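Local coordinates for protein glucose-6-phosphate dehydrogenase (Trypanosoma cruzi, PDB 5AQ1) that catalyses the NADP+-dependent oxidation of glucose 6-phosphate to 6-phosphogluconolactone, the first step of the oxidative pentose phosphate pathway, at residues B[242-247]-B[375-380]; B[308-313]-B[471-476]; B[344-349]-B[360-365]. One frame throughout, in Å; residues are numbered along the deposited sequence.

How the contacts relate
Contacts 1 and 3 lie in the large mixed beta sheet of the C-terminal domain, while contact 2 joins the loop leading into strand 313-319 to helix 460-479. Contact 3 is a hairpin whose second strand lies beside strand 240-248 of contact 1, so the two share a continuous sheet; their centres are 10 Å apart, and Ile-245 N approaches Ile-362 O at 2.8 Å. Contact 2 sits beyond the hairpin's other strand, its centre 11 Å from that of contact 3, and is tied to it by a salt bridge from Glu-312 to Arg-348. None of these contacts forms the substrate site, yet the side chains of Ala-365 and Ile-245 come within about 9 and 12 Å of the bound glucose 6-phosphate.

Contact 1. Residues B[242-247]-B[375-380]; sequences CVQITF and DIRIQF
Gln-244 and Arg-377 run alongside each other on one face of the sheet, their amide and guanidinium planes turned 88° apart. Because both chains are extended and point the same way, the amide meets the aliphatic stem of the arginine, NE2 lying 3.7 Å from Arg-377 CD. The guanidinium serves two acids: NH1 pairs with Glu-395, and NE makes a 3.0 Å salt bridge to Asp-375 OD2, met from above the carboxylate plane. With CG between its backbone N and carbonyl carbon (chi1 75°), Asp-375 leans toward the neighbouring strand and sets OD1 3.3 Å from Thr-246 CB. A water accepts a hydrogen bond from Gln-244 NE2 at 3.0 Å and can donate to Asp-375 OD1 (2.8 Å), though it has more acceptors in reach than protons. Thr-246 OG1 accepts from Arg-364 NE and also bonds this water; beta-branched threonine suits a strand.

The paired residues on the other face are all aliphatic. Ile-378, bent at chi2 (-65°), brings CD1 against both methyls of Val-243, 3.8 Å from CG1; Ile-245 and Ile-376 rest on helix 264-282. Beta-branched residues fit here, filling the interface while favouring extended backbone. Six backbone hydrogen bonds hold the antiparallel pair. Its chemistry is thus two-sided: an apolar face partly covered by helix 264-282, and a polar one where Arg-377 and the water probably stabilise ionised Asp-375.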
ATOM      1  N   CYS B 242       4.960 -14.819   6.943  1.00 37.96           N
ATOM      2  CA  CYS B 242       5.889 -15.938   6.877  1.00 39.46           C
ATOM      3  C   CYS B 242       5.658 -16.786   5.624  1.00 38.27           C
ATOM      4  O   CYS B 242       4.517 -16.983   5.201  1.00 38.17           O
ATOM      5  CB  CYS B 242       5.728 -16.810   8.123  1.00 41.48           C
ATOM      6  SG  CYS B 242       6.826 -18.244   8.158  1.00 48.75           S
ATOM      7  N   VAL B 243       6.747 -17.285   5.040  1.00 37.45           N
ATOM      8  CA  VAL B 243       6.684 -18.173   3.876  1.00 36.68           C
ATOM      9  C   VAL B 243       7.376 -19.496   4.203  1.00 37.00           C
ATOM     10  O   VAL B 243       8.531 -19.503   4.630  1.00 37.11           O
ATOM     11  CB  VAL B 243       7.357 -17.540   2.643  1.00 35.49           C
ATOM     12  CG1 VAL B 243       7.386 -18.518   1.476  1.00 35.61           C
ATOM     13  CG2 VAL B 243       6.638 -16.261   2.244  1.00 35.75           C
ATOM     14  N   GLN B 244       6.665 -20.605   4.008  1.00 36.54           N
ATOM     15  CA  GLN B 244       7.210 -21.933   4.277  1.00 36.37           C
ATOM     16  C   GLN B 244       7.229 -22.771   3.002  1.00 35.65           C
ATOM     17  O   GLN B 244       6.227 -22.851   2.291  1.00 37.27           O
ATOM     18  CB  GLN B 244       6.392 -22.648   5.353  1.00 36.99           C
ATOM     19  CG  GLN B 244       7.099 -23.858   5.951  1.00 37.89           C
ATOM     20  CD  GLN B 244       6.216 -24.667   6.880  1.00 37.83           C
ATOM     21  OE1 GLN B 244       6.519 -24.823   8.058  1.00 38.07           O
ATOM     22  NE2 GLN B 244       5.122 -25.190   6.348  1.00 38.30           N
ATOM     23  N   ILE B 245       8.377 -23.383   2.722  1.00 34.81           N
ATOM     24  CA  ILE B 245       8.535 -24.296   1.592  1.00 33.93           C
ATOM     25  C   ILE B 245       8.908 -25.664   2.154  1.00 33.40           C
ATOM     26  O   ILE B 245       9.915 -25.798   2.857  1.00 33.07           O
ATOM     27  CB  ILE B 245       9.619 -23.800   0.612  1.00 34.36           C
ATOM     28  CG1 ILE B 245       9.256 -22.409   0.078  1.00 34.04           C
ATOM     29  CG2 ILE B 245       9.767 -24.770  -0.551  1.00 35.17           C
ATOM     30  CD1 ILE B 245      10.382 -21.704  -0.651  1.00 33.86           C
ATOM     31  N   THR B 246       8.099 -26.672   1.837  1.00 33.04           N
ATOM     32  CA  THR B 246       8.187 -27.979   2.492  1.00 33.94           C
ATOM     33  C   THR B 246       8.359 -29.139   1.513  1.00 34.16           C
ATOM     34  O   THR B 246       7.641 -29.243   0.523  1.00 31.80           O
ATOM     35  CB  THR B 246       6.928 -28.238   3.332  1.00 34.19           C
ATOM     36  OG1 THR B 246       6.796 -27.202   4.311  1.00 35.06           O
ATOM     37  CG2 THR B 246       6.994 -29.594   4.024  1.00 34.66           C
ATOM     38  N   PHE B 247       9.313 -30.014   1.826  1.00 36.21           N
ATOM     39  CA  PHE B 247       9.559 -31.239   1.074  1.00 37.26           C
ATOM     40  C   PHE B 247       9.553 -32.401   2.061  1.00 38.08           C
ATOM     41  O   PHE B 247      10.299 -32.393   3.037  1.00 39.21           O
ATOM     42  CB  PHE B 247      10.905 -31.141   0.346  1.00 37.56           C
ATOM     43  CG  PHE B 247      11.405 -32.444  -0.215  1.00 39.05           C
ATOM     44  CD1 PHE B 247      12.180 -33.298   0.564  1.00 40.99           C
ATOM     45  CD2 PHE B 247      11.133 -32.809  -1.527  1.00 40.07           C
ATOM     46  CE1 PHE B 247      12.659 -34.495   0.052  1.00 41.83           C
ATOM     47  CE2 PHE B 247      11.609 -34.010  -2.043  1.00 41.21           C
ATOM     48  CZ  PHE B 247      12.374 -34.849  -1.254  1.00 41.37           C
ATOM     49  N   ASP B 375       4.789 -28.715  -0.788  1.00 35.84           N
ATOM     50  CA  ASP B 375       3.882 -27.569  -0.794  1.00 36.32           C
ATOM     51  C   ASP B 375       4.552 -26.259  -0.420  1.00 34.05           C
ATOM     52  O   ASP B 375       5.629 -26.225   0.184  1.00 33.27           O
ATOM     53  CB  ASP B 375       2.607 -27.837   0.042  1.00 38.80           C
ATOM     54  CG  ASP B 375       2.831 -27.779   1.558  1.00 41.22           C
ATOM     55  OD1 ASP B 375       3.961 -27.523   2.024  1.00 43.72           O
ATOM     56  OD2 ASP B 375       1.841 -27.989   2.295  1.00 41.49           O
ATOM     57  N   ILE B 376       3.889 -25.183  -0.823  1.00 32.60           N
ATOM     58  CA  ILE B 376       4.321 -23.824  -0.560  1.00 31.77           C
ATOM     59  C   ILE B 376       3.210 -23.176   0.249  1.00 31.15           C
ATOM     60  O   ILE B 376       2.040 -23.260  -0.129  1.00 30.18           O
ATOM     61  CB  ILE B 376       4.521 -23.052  -1.881  1.00 31.05           C
ATOM     62  CG1 ILE B 376       5.588 -23.732  -2.745  1.00 30.13           C
ATOM     63  CG2 ILE B 376       4.908 -21.602  -1.618  1.00 30.60           C
ATOM     64  CD1 ILE B 376       5.480 -23.395  -4.214  1.00 29.81           C
ATOM     65  N   ARG B 377       3.567 -22.548   1.363  1.00 31.18           N
ATOM     66  CA  ARG B 377       2.584 -21.872   2.204  1.00 32.02           C
ATOM     67  C   ARG B 377       2.961 -20.409   2.419  1.00 31.11           C
ATOM     68  O   ARG B 377       3.961 -20.109   3.066  1.00 30.31           O
ATOM     69  CB  ARG B 377       2.437 -22.603   3.537  1.00 32.93           C
ATOM     70  CG  ARG B 377       1.690 -23.919   3.414  1.00 34.33           C
ATOM     71  CD  ARG B 377       1.918 -24.816   4.614  1.00 35.12           C
ATOM     72  NE  ARG B 377       1.221 -26.098   4.474  1.00 36.62           N
ATOM     73  CZ  ARG B 377      -0.080 -26.290   4.686  1.00 36.50           C
ATOM     74  NH1 ARG B 377      -0.871 -25.288   5.055  1.00 38.07           N
ATOM     75  NH2 ARG B 377      -0.599 -27.498   4.531  1.00 36.60           N
ATOM     76  N   ILE B 378       2.152 -19.512   1.858  1.00 30.88           N
ATOM     77  CA  ILE B 378       2.303 -18.077   2.064  1.00 30.81           C
ATOM     78  C   ILE B 378       1.351 -17.668   3.185  1.00 30.86           C
ATOM     79  O   ILE B 378       0.156 -17.456   2.952  1.00 30.71           O
ATOM     80  CB  ILE B 378       1.955 -17.266   0.794  1.00 31.35           C
ATOM     81  CG1 ILE B 378       2.640 -17.847  -0.450  1.00 31.32           C
ATOM     82  CG2 ILE B 378       2.327 -15.796   0.976  1.00 30.88           C
ATOM     83  CD1 ILE B 378       4.151 -17.764  -0.424  1.00 31.49           C
ATOM     84  N   GLN B 379       1.878 -17.564   4.401  1.00 30.57           N
ATOM     85  CA  GLN B 379       1.067 -17.219   5.566  1.00 31.11           C
ATOM     86  C   GLN B 379       1.033 -15.708   5.783  1.00 30.18           C
ATOM     87  O   GLN B 379       2.055 -15.091   6.084  1.00 29.42           O
ATOM     88  CB  GLN B 379       1.608 -17.925   6.807  1.00 32.21           C
ATOM     89  CG  GLN B 379       0.777 -17.717   8.059  1.00 32.99           C
ATOM     90  CD  GLN B 379       1.157 -18.678   9.167  1.00 33.98           C
ATOM     91  OE1 GLN B 379       1.904 -18.327  10.078  1.00 35.11           O
ATOM     92  NE2 GLN B 379       0.652 -19.901   9.092  1.00 34.46           N
ATOM     93  N   PHE B 380      -0.156 -15.126   5.636  1.00 30.40           N
ATOM     94  CA  PHE B 380      -0.344 -13.686   5.790  1.00 30.92           C
ATOM     95  C   PHE B 380      -0.466 -13.280   7.257  1.00 30.53           C
ATOM     96  O   PHE B 380      -0.617 -14.120   8.148  1.00 30.04           O
ATOM     97  CB  PHE B 380      -1.572 -13.215   5.000  1.00 31.21           C
ATOM     98  CG  PHE B 380      -1.484 -13.495   3.527  1.00 31.48           C
ATOM     99  CD1 PHE B 380      -0.746 -12.669   2.690  1.00 31.33           C
ATOM    100  CD2 PHE B 380      -2.118 -14.601   2.977  1.00 32.36           C
ATOM    101  CE1 PHE B 380      -0.652 -12.930   1.331  1.00 31.00           C
ATOM    102  CE2 PHE B 380      -2.028 -14.867   1.618  1.00 32.02           C
ATOM    103  CZ  PHE B 380      -1.296 -14.028   0.794  1.00 30.92           C
TER
HETATM  104  O   HOH W   1       5.163 -25.340   3.335  1.00 35.86           O

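Contact 2. Residues B[308-313]-B[471-476]; sequences ANPAEC and TPLLHA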
ATOM      1  N   ALA B 308      22.650 -19.050   4.799  1.00 36.43           N
ATOM      2  CA  ALA B 308      22.197 -19.815   5.953  1.00 36.75           C
ATOM      3  C   ALA B 308      23.328 -19.972   6.952  1.00 38.53           C
ATOM      4  O   ALA B 308      24.502 -19.968   6.578  1.00 38.24           O
ATOM      5  CB  ALA B 308      21.691 -21.182   5.512  1.00 36.45           C
ATOM      6  N   ASN B 309      22.981 -20.108   8.228  1.00 41.08           N
ATOM      7  CA  ASN B 309      23.990 -20.352   9.249  1.00 45.04           C
ATOM      8  C   ASN B 309      23.509 -21.336  10.322  1.00 45.72           C
ATOM      9  O   ASN B 309      22.301 -21.487  10.526  1.00 46.50           O
ATOM     10  CB  ASN B 309      24.464 -19.028   9.859  1.00 46.59           C
ATOM     11  CG  ASN B 309      23.501 -18.472  10.878  1.00 47.18           C
ATOM     12  OD1 ASN B 309      23.735 -18.565  12.083  1.00 46.72           O
ATOM     13  ND2 ASN B 309      22.403 -17.900  10.402  1.00 47.30           N
ATOM     14  N   PRO B 310      24.454 -22.019  10.998  1.00 46.48           N
ATOM     15  CA  PRO B 310      24.138 -23.073  11.971  1.00 47.90           C
ATOM     16  C   PRO B 310      23.087 -22.706  13.015  1.00 48.59           C
ATOM     17  O   PRO B 310      22.271 -23.553  13.386  1.00 51.62           O
ATOM     18  CB  PRO B 310      25.480 -23.319  12.665  1.00 50.01           C
ATOM     19  CG  PRO B 310      26.500 -22.938  11.656  1.00 48.65           C
ATOM     20  CD  PRO B 310      25.910 -21.800  10.886  1.00 46.67           C
ATOM     21  N   ALA B 311      23.111 -21.463  13.486  1.00 48.48           N
ATOM     22  CA  ALA B 311      22.179 -21.018  14.521  1.00 49.06           C
ATOM     23  C   ALA B 311      20.731 -21.039  14.040  1.00 48.16           C
ATOM     24  O   ALA B 311      19.820 -21.280  14.831  1.00 52.85           O
ATOM     25  CB  ALA B 311      22.552 -19.625  15.013  1.00 48.54           C
ATOM     26  N   GLU B 312      20.522 -20.786  12.751  1.00 46.09           N
ATOM     27  CA  GLU B 312      19.178 -20.735  12.188  1.00 45.90           C
ATOM     28  C   GLU B 312      18.847 -21.986  11.377  1.00 44.16           C
ATOM     29  O   GLU B 312      18.316 -21.901  10.271  1.00 41.95           O
ATOM     30  CB  GLU B 312      19.025 -19.471  11.337  1.00 47.40           C
ATOM     31  CG  GLU B 312      19.160 -18.182  12.136  1.00 48.84           C
ATOM     32  CD  GLU B 312      18.911 -16.940  11.301  1.00 49.55           C
ATOM     33  OE1 GLU B 312      19.669 -16.712  10.333  1.00 50.62           O
ATOM     34  OE2 GLU B 312      17.961 -16.190  11.616  1.00 49.16           O
ATOM     35  N   CYS B 313      19.170 -23.153  11.930  1.00 45.16           N
ATOM     36  CA  CYS B 313      18.778 -24.420  11.317  1.00 45.31           C
ATOM     37  C   CYS B 313      18.658 -25.550  12.335  1.00 44.93           C
ATOM     38  O   CYS B 313      19.265 -25.499  13.407  1.00 45.77           O
ATOM     39  CB  CYS B 313      19.762 -24.826  10.213  1.00 46.32           C
ATOM     40  SG  CYS B 313      21.191 -25.778  10.772  1.00 50.31           S
ATOM     41  N   THR B 471      26.815 -22.866   1.172  1.00 35.44           N
ATOM     42  CA  THR B 471      28.178 -23.393   1.299  1.00 36.46           C
ATOM     43  C   THR B 471      28.789 -23.201   2.693  1.00 37.33           C
ATOM     44  O   THR B 471      29.323 -24.157   3.249  1.00 38.45           O
ATOM     45  CB  THR B 471      29.115 -22.840   0.202  1.00 36.80           C
ATOM     46  OG1 THR B 471      28.745 -23.408  -1.059  1.00 36.72           O
ATOM     47  CG2 THR B 471      30.575 -23.186   0.484  1.00 38.10           C
ATOM     48  N   PRO B 472      28.721 -21.976   3.259  1.00 37.41           N
ATOM     49  CA  PRO B 472      29.220 -21.794   4.630  1.00 38.63           C
ATOM     50  C   PRO B 472      28.624 -22.782   5.634  1.00 38.98           C
ATOM     51  O   PRO B 472      29.357 -23.321   6.466  1.00 39.74           O
ATOM     52  CB  PRO B 472      28.799 -20.364   4.973  1.00 37.95           C
ATOM     53  CG  PRO B 472      28.760 -19.665   3.664  1.00 37.23           C
ATOM     54  CD  PRO B 472      28.355 -20.689   2.638  1.00 36.79           C
ATOM     55  N   LEU B 473      27.316 -23.020   5.546  1.00 38.28           N
ATOM     56  CA  LEU B 473      26.645 -23.996   6.408  1.00 39.43           C
ATOM     57  C   LEU B 473      27.142 -25.413   6.145  1.00 40.41           C
ATOM     58  O   LEU B 473      27.461 -26.148   7.080  1.00 41.31           O
ATOM     59  CB  LEU B 473      25.125 -23.941   6.225  1.00 38.64           C
ATOM     60  CG  LEU B 473      24.296 -25.018   6.947  1.00 39.32           C
ATOM     61  CD1 LEU B 473      24.598 -25.058   8.439  1.00 40.82           C
ATOM     62  CD2 LEU B 473      22.811 -24.785   6.718  1.00 38.58           C
ATOM     63  N   LEU B 474      27.212 -25.782   4.870  1.00 40.59           N
ATOM     64  CA  LEU B 474      27.645 -27.121   4.478  1.00 41.65           C
ATOM     65  C   LEU B 474      29.043 -27.441   4.992  1.00 43.08           C
ATOM     66  O   LEU B 474      29.274 -28.529   5.519  1.00 44.11           O
ATOM     67  CB  LEU B 474      27.597 -27.281   2.955  1.00 41.40           C
ATOM     68  CG  LEU B 474      26.191 -27.311   2.347  1.00 40.96           C
ATOM     69  CD1 LEU B 474      26.254 -27.121   0.841  1.00 40.58           C
ATOM     70  CD2 LEU B 474      25.457 -28.599   2.695  1.00 41.15           C
ATOM     71  N   HIS B 475      29.972 -26.498   4.844  1.00 43.95           N
ATOM     72  CA  HIS B 475      31.339 -26.698   5.326  1.00 46.22           C
ATOM     73  C   HIS B 475      31.384 -26.848   6.848  1.00 47.12           C
ATOM     74  O   HIS B 475      32.147 -27.663   7.370  1.00 49.58           O
ATOM     75  CB  HIS B 475      32.272 -25.570   4.868  1.00 45.92           C
ATOM     76  CG  HIS B 475      32.623 -25.628   3.413  1.00 45.52           C
ATOM     77  ND1 HIS B 475      33.316 -24.621   2.777  1.00 45.76           N
ATOM     78  CD2 HIS B 475      32.366 -26.563   2.466  1.00 45.19           C
ATOM     79  CE1 HIS B 475      33.479 -24.937   1.504  1.00 45.26           C
ATOM     80  NE2 HIS B 475      32.911 -26.110   1.290  1.00 44.82           N
ATOM     81  N   ALA B 476      30.561 -26.075   7.552  1.00 45.53           N
ATOM     82  CA  ALA B 476      30.430 -26.213   9.001  1.00 45.92           C
ATOM     83  C   ALA B 476      29.946 -27.616   9.381  1.00 45.43           C
ATOM     84  O   ALA B 476      30.497 -28.241  10.287  1.00 46.41           O
ATOM     85  CB  ALA B 476      29.481 -25.162   9.553  1.00 44.89           C
TER
HETATM   86  O   HOH W   2      25.567 -21.281   4.370  1.00 23.63           O
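Ala-308 meets the helix once directly and once through a water: its CB packs on Leu-473 CD2 at 4.0 Å, and its carbonyl oxygen accepts a hydrogen bond from the water at 2.8 Å. The same water accepts from Leu-473 N at 2.7 Å. That N-H has no bond to the preceding turn, because the helix is kinked beside Pro-472, a residue without an N-H of its own; Ile-469, one turn back, bonds instead to the backbone of Ala-308. A small methyl suits this place, where loop and helix come close and Leu-349 also packs.

Asn-309 turns its side chain away from the helix and shapes the loop. Its OD1 accepts from Ala-311 N at 3.3 Å, an Asx turn with the donor well above the carbonyl plane, and its backbone O takes Glu-312 N at 2.9 Å. Pro-310, whose fixed phi angle fits the start of this turn, lies along the helix: its N is 4.0 Å from Leu-473 CD1, and its ring CG is 4.3 Å from Ala-476 CB. At the end of the segment, where strand 313-319 begins, Cys-313 points to the helix and sets SG 4.2 Å from Leu-473 CD1.

Leu-473 carries most of the contact. With CG anti to N (chi1 173°), its branches divide the work, CD2 toward Ala-308 and CD1 toward Pro-310 and Cys-313, and Ile-266 packs against it as well. The chemistry is weakly directional: dispersion between apolar side chains joins loop to helix, and one water satisfies the amide left over at the kink.

Contact 3. Residues B[344-349]-B[360-365]; sequences FAVLRL and PFIIRA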
ATOM      1  N   PHE B 344      17.365 -34.809   7.186  1.00 41.42           N
ATOM      2  CA  PHE B 344      16.321 -33.829   7.489  1.00 41.46           C
ATOM      3  C   PHE B 344      16.954 -32.474   7.821  1.00 41.34           C
ATOM      4  O   PHE B 344      18.000 -32.414   8.472  1.00 42.38           O
ATOM      5  CB  PHE B 344      15.487 -34.322   8.674  1.00 42.70           C
ATOM      6  CG  PHE B 344      14.437 -33.348   9.136  1.00 43.74           C
ATOM      7  CD1 PHE B 344      14.755 -32.336  10.037  1.00 44.16           C
ATOM      8  CD2 PHE B 344      13.125 -33.453   8.694  1.00 43.84           C
ATOM      9  CE1 PHE B 344      13.789 -31.442  10.469  1.00 44.49           C
ATOM     10  CE2 PHE B 344      12.155 -32.559   9.126  1.00 43.69           C
ATOM     11  CZ  PHE B 344      12.486 -31.552  10.014  1.00 43.31           C
ATOM     12  N   ALA B 345      16.319 -31.388   7.385  1.00 40.18           N
ATOM     13  CA  ALA B 345      16.807 -30.047   7.698  1.00 40.63           C
ATOM     14  C   ALA B 345      15.706 -28.993   7.614  1.00 40.90           C
ATOM     15  O   ALA B 345      14.962 -28.958   6.637  1.00 41.64           O
ATOM     16  CB  ALA B 345      17.947 -29.676   6.766  1.00 40.42           C
ATOM     17  N   VAL B 346      15.603 -28.155   8.646  1.00 41.23           N
ATOM     18  CA  VAL B 346      14.797 -26.937   8.590  1.00 40.97           C
ATOM     19  C   VAL B 346      15.743 -25.751   8.635  1.00 41.49           C
ATOM     20  O   VAL B 346      16.589 -25.672   9.516  1.00 42.11           O
ATOM     21  CB  VAL B 346      13.838 -26.784   9.787  1.00 41.97           C
ATOM     22  CG1 VAL B 346      12.920 -25.587   9.574  1.00 41.76           C
ATOM     23  CG2 VAL B 346      13.015 -28.039   9.993  1.00 43.72           C
ATOM     24  N   LEU B 347      15.589 -24.834   7.685  1.00 41.51           N
ATOM     25  CA  LEU B 347      16.394 -23.619   7.617  1.00 40.98           C
ATOM     26  C   LEU B 347      15.491 -22.400   7.746  1.00 40.13           C
ATOM     27  O   LEU B 347      14.364 -22.417   7.253  1.00 38.76           O
ATOM     28  CB  LEU B 347      17.131 -23.558   6.276  1.00 40.69           C
ATOM     29  CG  LEU B 347      18.509 -24.210   6.168  1.00 41.78           C
ATOM     30  CD1 LEU B 347      18.548 -25.596   6.782  1.00 42.88           C
ATOM     31  CD2 LEU B 347      18.932 -24.267   4.711  1.00 41.81           C
ATOM     32  N   ARG B 348      15.980 -21.357   8.417  1.00 40.15           N
ATOM     33  CA  ARG B 348      15.354 -20.039   8.351  1.00 40.45           C
ATOM     34  C   ARG B 348      16.261 -19.110   7.556  1.00 39.25           C
ATOM     35  O   ARG B 348      17.398 -18.846   7.958  1.00 40.24           O
ATOM     36  CB  ARG B 348      15.094 -19.453   9.741  1.00 43.73           C
ATOM     37  CG  ARG B 348      14.511 -18.042   9.697  1.00 45.73           C
ATOM     38  CD  ARG B 348      13.979 -17.565  11.043  1.00 49.51           C
ATOM     39  NE  ARG B 348      15.048 -17.214  11.982  1.00 52.32           N
ATOM     40  CZ  ARG B 348      15.247 -17.762  13.184  1.00 53.56           C
ATOM     41  NH1 ARG B 348      14.445 -18.713  13.663  1.00 53.50           N
ATOM     42  NH2 ARG B 348      16.264 -17.343  13.928  1.00 55.74           N
ATOM     43  N   LEU B 349      15.755 -18.618   6.430  1.00 37.75           N
ATOM     44  CA  LEU B 349      16.493 -17.684   5.588  1.00 37.38           C
ATOM     45  C   LEU B 349      15.852 -16.305   5.623  1.00 37.79           C
ATOM     46  O   LEU B 349      14.655 -16.167   5.889  1.00 37.41           O
ATOM     47  CB  LEU B 349      16.541 -18.189   4.145  1.00 37.24           C
ATOM     48  CG  LEU B 349      17.071 -19.612   3.945  1.00 37.95           C
ATOM     49  CD1 LEU B 349      17.025 -19.985   2.473  1.00 37.81           C
ATOM     50  CD2 LEU B 349      18.483 -19.769   4.489  1.00 38.53           C
ATOM     51  N   PRO B 360      10.387 -14.004   7.541  1.00 36.16           N
ATOM     52  CA  PRO B 360      11.158 -15.241   7.612  1.00 35.88           C
ATOM     53  C   PRO B 360      10.751 -16.254   6.540  1.00 35.70           C
ATOM     54  O   PRO B 360       9.559 -16.472   6.300  1.00 33.93           O
ATOM     55  CB  PRO B 360      10.823 -15.779   9.006  1.00 36.46           C
ATOM     56  CG  PRO B 360       9.470 -15.232   9.300  1.00 36.45           C
ATOM     57  CD  PRO B 360       9.463 -13.869   8.680  1.00 36.30           C
ATOM     58  N   PHE B 361      11.749 -16.865   5.908  1.00 35.77           N
ATOM     59  CA  PHE B 361      11.518 -17.938   4.947  1.00 35.10           C
ATOM     60  C   PHE B 361      11.959 -19.257   5.550  1.00 35.44           C
ATOM     61  O   PHE B 361      13.142 -19.452   5.818  1.00 34.69           O
ATOM     62  CB  PHE B 361      12.268 -17.662   3.649  1.00 34.13           C
ATOM     63  CG  PHE B 361      11.603 -16.637   2.794  1.00 33.91           C
ATOM     64  CD1 PHE B 361      11.840 -15.285   3.000  1.00 34.09           C
ATOM     65  CD2 PHE B 361      10.720 -17.016   1.801  1.00 33.77           C
ATOM     66  CE1 PHE B 361      11.219 -14.333   2.214  1.00 34.06           C
ATOM     67  CE2 PHE B 361      10.095 -16.068   1.012  1.00 34.18           C
ATOM     68  CZ  PHE B 361      10.345 -14.725   1.219  1.00 33.77           C
ATOM     69  N   ILE B 362      10.996 -20.152   5.765  1.00 36.14           N
ATOM     70  CA  ILE B 362      11.262 -21.467   6.330  1.00 37.77           C
ATOM     71  C   ILE B 362      11.374 -22.482   5.202  1.00 38.16           C
ATOM     72  O   ILE B 362      10.401 -22.739   4.495  1.00 39.05           O
ATOM     73  CB  ILE B 362      10.134 -21.931   7.277  1.00 39.80           C
ATOM     74  CG1 ILE B 362       9.725 -20.825   8.254  1.00 40.10           C
ATOM     75  CG2 ILE B 362      10.557 -23.183   8.037  1.00 41.21           C
ATOM     76  CD1 ILE B 362      10.854 -20.308   9.113  1.00 40.94           C
ATOM     77  N   ILE B 363      12.562 -23.047   5.027  1.00 39.15           N
ATOM     78  CA  ILE B 363      12.769 -24.119   4.060  1.00 39.35           C
ATOM     79  C   ILE B 363      12.927 -25.409   4.843  1.00 39.08           C
ATOM     80  O   ILE B 363      13.809 -25.502   5.700  1.00 38.88           O
ATOM     81  CB  ILE B 363      14.054 -23.924   3.224  1.00 40.21           C
ATOM     82  CG1 ILE B 363      14.181 -22.486   2.702  1.00 40.65           C
ATOM     83  CG2 ILE B 363      14.097 -24.936   2.081  1.00 39.98           C
ATOM     84  CD1 ILE B 363      13.277 -22.157   1.538  1.00 41.13           C
ATOM     85  N   ARG B 364      12.082 -26.397   4.574  1.00 38.11           N
ATOM     86  CA  ARG B 364      12.257 -27.698   5.211  1.00 40.61           C
ATOM     87  C   ARG B 364      12.169 -28.854   4.220  1.00 40.49           C
ATOM     88  O   ARG B 364      11.398 -28.824   3.260  1.00 39.88           O
ATOM     89  CB  ARG B 364      11.283 -27.884   6.379  1.00 41.56           C
ATOM     90  CG  ARG B 364       9.824 -27.696   6.030  1.00 40.92           C
ATOM     91  CD  ARG B 364       8.968 -27.838   7.271  1.00 41.62           C
ATOM     92  NE  ARG B 364       7.566 -28.010   6.915  1.00 41.35           N
ATOM     93  CZ  ARG B 364       6.658 -28.633   7.664  1.00 41.91           C
ATOM     94  NH1 ARG B 364       6.983 -29.163   8.841  1.00 42.48           N
ATOM     95  NH2 ARG B 364       5.411 -28.734   7.221  1.00 42.23           N
ATOM     96  N   ALA B 365      12.991 -29.867   4.469  1.00 39.84           N
ATOM     97  CA  ALA B 365      13.118 -31.007   3.580  1.00 39.69           C
ATOM     98  C   ALA B 365      13.579 -32.209   4.385  1.00 40.14           C
ATOM     99  O   ALA B 365      14.544 -32.120   5.145  1.00 40.80           O
ATOM    100  CB  ALA B 365      14.114 -30.699   2.471  1.00 39.79           C
TER
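Leu-347 and Ile-363 form the central hydrogen-bonded pair of an antiparallel beta hairpin, with Leu-347 N 2.7 Å from Ile-363 O. Ala-345 with Ala-365 and Leu-349 with Phe-361 repeat the pattern, making six backbone bonds in all; that from Leu-349 N to Phe-361 O is almost straight, at 174°. Between these pairs, CA-H...O contacts fill in, such as Arg-364 CA to Ala-345 O at 3.3 Å.

On the face of Val-346, Arg-348, Ile-362 and Arg-364, the valine uses each methyl separately. CG1, anti to the backbone N (chi1 -173°), meets Ile-362 CG2 at 3.7 Å as the two side chains cross, whereas CG2 lies beside Arg-364 CB at 4.0 Å. The extended first part of Arg-348 carries CD past Pro-360 CB; the bend at chi3 (74°) then turns the guanidinium aside, where NH2 forms a salt bridge with Glu-312 and NH1 bonds Ser-504 of helix 495-504, which packs on this face. A long chain suits a site that needs an apolar stem and a charged end.

The reverse face is apolar and is covered in part by helix 264-282. There Leu-349 reaches obliquely along the strand to set CD1 3.8 Å from Ile-363 CG1, and the methyl of Ala-365 packs on Val-269 of that helix. Phe-361 points its ring away from the first strand, edge-to-face with Trp-356. Leu-349 O lies at that ring's edge, near its plane, 4.1 Å from Phe-361 CD1.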